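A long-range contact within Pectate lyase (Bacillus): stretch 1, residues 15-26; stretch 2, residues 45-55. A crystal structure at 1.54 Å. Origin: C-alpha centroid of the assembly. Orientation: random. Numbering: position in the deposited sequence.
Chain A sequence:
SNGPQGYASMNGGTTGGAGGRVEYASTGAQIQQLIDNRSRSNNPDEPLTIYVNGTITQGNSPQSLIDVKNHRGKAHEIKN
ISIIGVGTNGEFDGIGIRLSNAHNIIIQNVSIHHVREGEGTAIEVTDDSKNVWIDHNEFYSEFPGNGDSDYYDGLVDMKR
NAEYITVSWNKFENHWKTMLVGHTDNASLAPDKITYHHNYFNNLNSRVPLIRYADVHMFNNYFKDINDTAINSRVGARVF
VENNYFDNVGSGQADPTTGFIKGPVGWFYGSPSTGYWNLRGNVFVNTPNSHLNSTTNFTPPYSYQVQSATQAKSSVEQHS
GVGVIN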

# COMPACT_ATOMS: atom_id res chain seq x y z
N THR A 15 0.67 9.96 -13.78
CA THR A 15 1.64 9.67 -14.80
C THR A 15 3.07 9.65 -14.26
O THR A 15 4.00 9.29 -14.97
N GLY A 16 3.23 10.00 -12.99
CA GLY A 16 4.55 9.96 -12.38
C GLY A 16 5.59 10.82 -13.09
O GLY A 16 5.36 12.02 -13.38
N GLY A 17 6.73 10.21 -13.37
CA GLY A 17 7.86 10.91 -13.98
C GLY A 17 7.88 10.83 -15.48
O GLY A 17 8.88 11.18 -16.09
N ALA A 18 6.80 10.36 -16.08
CA ALA A 18 6.78 10.19 -17.53
C ALA A 18 6.97 11.52 -18.26
O ALA A 18 6.40 12.54 -17.87
N GLY A 19 7.79 11.50 -19.31
CA GLY A 19 7.90 12.65 -20.19
C GLY A 19 8.87 13.72 -19.72
O GLY A 19 8.72 14.90 -20.06
N GLY A 20 9.87 13.32 -18.95
CA GLY A 20 10.93 14.22 -18.55
C GLY A 20 12.28 13.53 -18.60
O GLY A 20 12.62 12.84 -19.56
N ARG A 21 13.06 13.72 -17.56
CA ARG A 21 14.39 13.16 -17.47
C ARG A 21 14.35 11.72 -16.98
O ARG A 21 13.42 11.32 -16.26
N VAL A 22 15.37 10.96 -17.39
CA VAL A 22 15.56 9.58 -16.94
C VAL A 22 16.93 9.44 -16.32
O VAL A 22 17.93 9.88 -16.90
N GLU A 23 16.98 8.85 -15.14
CA GLU A 23 18.22 8.57 -14.47
C GLU A 23 18.20 7.14 -14.02
O GLU A 23 17.11 6.58 -13.75
N TYR A 24 19.38 6.57 -13.92
CA TYR A 24 19.54 5.26 -13.34
C TYR A 24 20.34 5.37 -12.05
O TYR A 24 21.43 5.96 -12.03
N ALA A 25 19.82 4.73 -11.00
CA ALA A 25 20.49 4.82 -9.71
C ALA A 25 20.63 3.45 -9.10
O ALA A 25 19.75 2.60 -9.24
N SER A 26 21.72 3.23 -8.38
CA SER A 26 21.92 1.94 -7.73
C SER A 26 22.28 2.10 -6.27
O SER A 26 22.61 1.13 -5.62
N ASP A 45 9.64 20.76 -10.72
CA ASP A 45 8.55 19.82 -11.01
C ASP A 45 8.74 19.09 -12.34
O ASP A 45 7.84 18.36 -12.77
N GLU A 46 9.88 19.30 -12.99
CA GLU A 46 10.17 18.61 -14.26
C GLU A 46 10.06 17.10 -13.98
O GLU A 46 10.74 16.59 -13.11
N PRO A 47 9.23 16.38 -14.75
CA PRO A 47 9.08 14.93 -14.46
C PRO A 47 10.41 14.19 -14.49
O PRO A 47 11.26 14.47 -15.36
N LEU A 48 10.57 13.25 -13.55
CA LEU A 48 11.81 12.52 -13.38
C LEU A 48 11.47 11.05 -13.16
O LEU A 48 10.71 10.72 -12.27
N THR A 49 12.02 10.19 -13.99
CA THR A 49 11.93 8.75 -13.78
C THR A 49 13.30 8.29 -13.31
O THR A 49 14.32 8.59 -13.95
N ILE A 50 13.33 7.61 -12.17
CA ILE A 50 14.54 7.02 -11.64
C ILE A 50 14.41 5.49 -11.76
O ILE A 50 13.57 4.89 -11.06
N TYR A 51 15.18 4.90 -12.67
CA TYR A 51 15.27 3.44 -12.76
C TYR A 51 16.27 2.93 -11.75
O TYR A 51 17.43 3.37 -11.73
N VAL A 52 15.84 1.98 -10.93
CA VAL A 52 16.68 1.48 -9.86
C VAL A 52 17.25 0.13 -10.29
O VAL A 52 16.49 -0.86 -10.52
N ASN A 53 18.57 0.11 -10.46
CA ASN A 53 19.26 -1.08 -10.95
C ASN A 53 20.37 -1.57 -10.01
O ASN A 53 21.37 -2.14 -10.44
N GLY A 54 20.15 -1.39 -8.72
CA GLY A 54 21.04 -1.95 -7.73
C GLY A 54 20.32 -2.04 -6.42
O GLY A 54 19.17 -1.63 -6.33
N THR A 55 20.98 -2.59 -5.40
CA THR A 55 20.33 -2.77 -4.09
C THR A 55 20.59 -1.56 -3.19
O THR A 55 21.73 -1.23 -2.88

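The contact is a pair of parallel strands, 21-25 beside 48-52, entered through a glycine-rich loop, so its rules change along the way: first backbone fit, then side chains sorted by face. Thr15, chi1 p, lies out of reach of the other stretch and opens a type II' turn closed by Ala18 N to Thr15 O at 3.2 Å. Gly16, at positive phi, suits that turn. Gly17 shows why the approach is so tight: a CB here would sit 2.0 Å from Leu48 O, whereas the bare Gly17 CA makes a CA-H...O contact with Leu48 O at 3.3 Å. Its carbonyl also faces side chains, with Gly17 O 3.4 Å from Pro47 CB and 3.1 Å from Thr49 OG1.

Ala18 turns its CB away and offers backbone instead, Ala18 O lying 3.5 Å from Pro47 CB. Pro47, its ring C-gamma exo, points toward this loop and lays its CB against the loop backbone. Gly19 again has positive phi. At Gly20 a CB would fall 1.9 Å from Pro47 O; without one, Gly20 CA approaches Pro47 O to 3.2 Å. One water stitches the entry together: it donates to Gly17 O (2.5 Å) and Arg21 O (2.9 Å) and accepts from Gly20 N (3.1 Å) and from Thr49 OG1 (3.2 Å), the latter on a side chain with chi1 m.

From Arg21 onward the backbone ladder fixes the register, beginning with Arg21 N to Pro47 O at 2.9 Å, and side chains alternate between faces. Arg21, m then t, t, extends back to Glu46, itself t, t and pointing toward stretch 1. Arg21 NE and Glu46 OE1 form a salt bridge at 2.8 Å, although the 118° angle makes its hydrogen bond weak. Closer to the backbone, Arg21 CB rests 4.0 Å from Leu48 CD1.

Val22, chi1 t, lies on the face shared by Thr49, Tyr24 and Tyr51. Val22 CG1 meets Tyr51 CD2 at 3.5 Å, at the edge of that ring. Glu23, m, m, belongs to the other face with Leu48 and Ile50; Glu23 CG comes within 4.1 Å of Leu48 CD1 (Leu48 is t, p), while the end of the glutamate leads away.

Tyr24 and Tyr51 both have chi1 m, and their rings lie obliquely, centroids 5.2 Å apart and planes at 33°. The closer fit is a CH-pi contact: Tyr51 CB lies over the Tyr24 ring face, 3.8 Å from its centroid and 3.5 Å from Tyr24 CD2. Ala25 is buried on the opposite face, where its small CB packs 3.9 Å from CG2 of Ile50 (m, t); Val52, chi1 t, shares that face.

Ser26, chi1 p, points sideways as the strands end. Ser26 CB approaches Gly54 CA to 3.7 Å, and a CB on Gly54 would clash with it at 2.5 Å. The lesson is glycine at Gly17 and Gly20 where a carbonyl of stretch 2 comes too near for a CB, at Gly54 where Ser26 CB does, and at Gly16 and Gly19 where phi is positive; along the ladder, side chains pair face by face.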

# COMPACT_ATOMS: atom_id res chain seq x y z
CB THR A 15 1.61 10.72 -15.94
OG1 THR A 15 1.84 12.02 -15.40
CG2 THR A 15 0.27 10.68 -16.67
CB ALA A 18 5.49 9.52 -17.98
CB ARG A 21 15.24 13.99 -16.51
CG ARG A 21 15.58 15.36 -17.05
CD ARG A 21 16.64 16.07 -16.21
NE ARG A 21 16.66 17.50 -16.51
CZ ARG A 21 17.69 18.31 -16.25
NH1 ARG A 21 18.79 17.82 -15.68
NH2 ARG A 21 17.62 19.60 -16.56
CB VAL A 22 15.43 8.57 -18.12
CG1 VAL A 22 15.63 7.12 -17.67
CG2 VAL A 22 14.07 8.74 -18.78
CB GLU A 23 18.36 9.47 -13.24
CG GLU A 23 18.72 10.90 -13.57
CD GLU A 23 20.20 11.10 -13.99
OE1 GLU A 23 21.10 10.30 -13.63
OE2 GLU A 23 20.49 12.09 -14.64
CB TYR A 24 20.26 4.34 -14.30
CG TYR A 24 19.42 3.84 -15.47
CD1 TYR A 24 19.15 4.67 -16.56
CD2 TYR A 24 18.93 2.55 -15.47
CE1 TYR A 24 18.38 4.19 -17.64
CE2 TYR A 24 18.21 2.06 -16.53
CZ TYR A 24 17.92 2.89 -17.60
OH TYR A 24 17.18 2.37 -18.65
CB ALA A 25 19.64 5.68 -8.76
CB SER A 26 23.00 1.13 -8.45
OG SER A 26 24.16 1.92 -8.62
CB ASP A 45 7.20 20.55 -11.07
CG ASP A 45 6.81 21.18 -9.75
OD1 ASP A 45 7.28 20.74 -8.68
OD2 ASP A 45 5.98 22.12 -9.78
CB GLU A 46 11.58 18.94 -14.74
CG GLU A 46 11.86 18.27 -16.10
CD GLU A 46 13.29 18.43 -16.54
OE1 GLU A 46 14.19 18.49 -15.68
OE2 GLU A 46 13.50 18.49 -17.77
CB PRO A 47 8.15 14.44 -15.58
CG PRO A 47 7.34 15.65 -15.95
CD PRO A 47 8.25 16.87 -15.73
CB LEU A 48 12.57 13.06 -12.15
CG LEU A 48 13.87 12.32 -11.79
CD1 LEU A 48 14.91 12.34 -12.91
CD2 LEU A 48 14.47 12.86 -10.47
CB THR A 49 11.56 8.03 -15.09
OG1 THR A 49 10.22 8.41 -15.43
CG2 THR A 49 11.63 6.52 -14.94
CB ILE A 50 14.71 7.38 -10.16
CG1 ILE A 50 14.70 8.90 -10.01
CG2 ILE A 50 16.01 6.76 -9.65
CD1 ILE A 50 14.80 9.39 -8.55
CB TYR A 51 15.69 3.01 -14.16
CG TYR A 51 14.58 3.14 -15.16
CD1 TYR A 51 13.44 2.31 -15.05
CD2 TYR A 51 14.63 4.09 -16.19
CE1 TYR A 51 12.39 2.43 -15.95
CE2 TYR A 51 13.54 4.22 -17.10
CZ TYR A 51 12.44 3.39 -16.96
OH TYR A 51 11.35 3.49 -17.83
CB VAL A 52 15.89 1.33 -8.55
CG1 VAL A 52 16.79 0.84 -7.44
CG2 VAL A 52 15.26 2.69 -8.15
CB ASN A 53 19.78 -0.88 -12.39
CG ASN A 53 20.79 0.27 -12.52
OD1 ASN A 53 21.17 0.91 -11.54
ND2 ASN A 53 21.26 0.51 -13.76
CB THR A 55 20.82 -4.06 -3.43
OG1 THR A 55 20.47 -5.18 -4.26
CG2 THR A 55 20.16 -4.27 -2.05
O HOH W 1 10.92 10.75 -17.53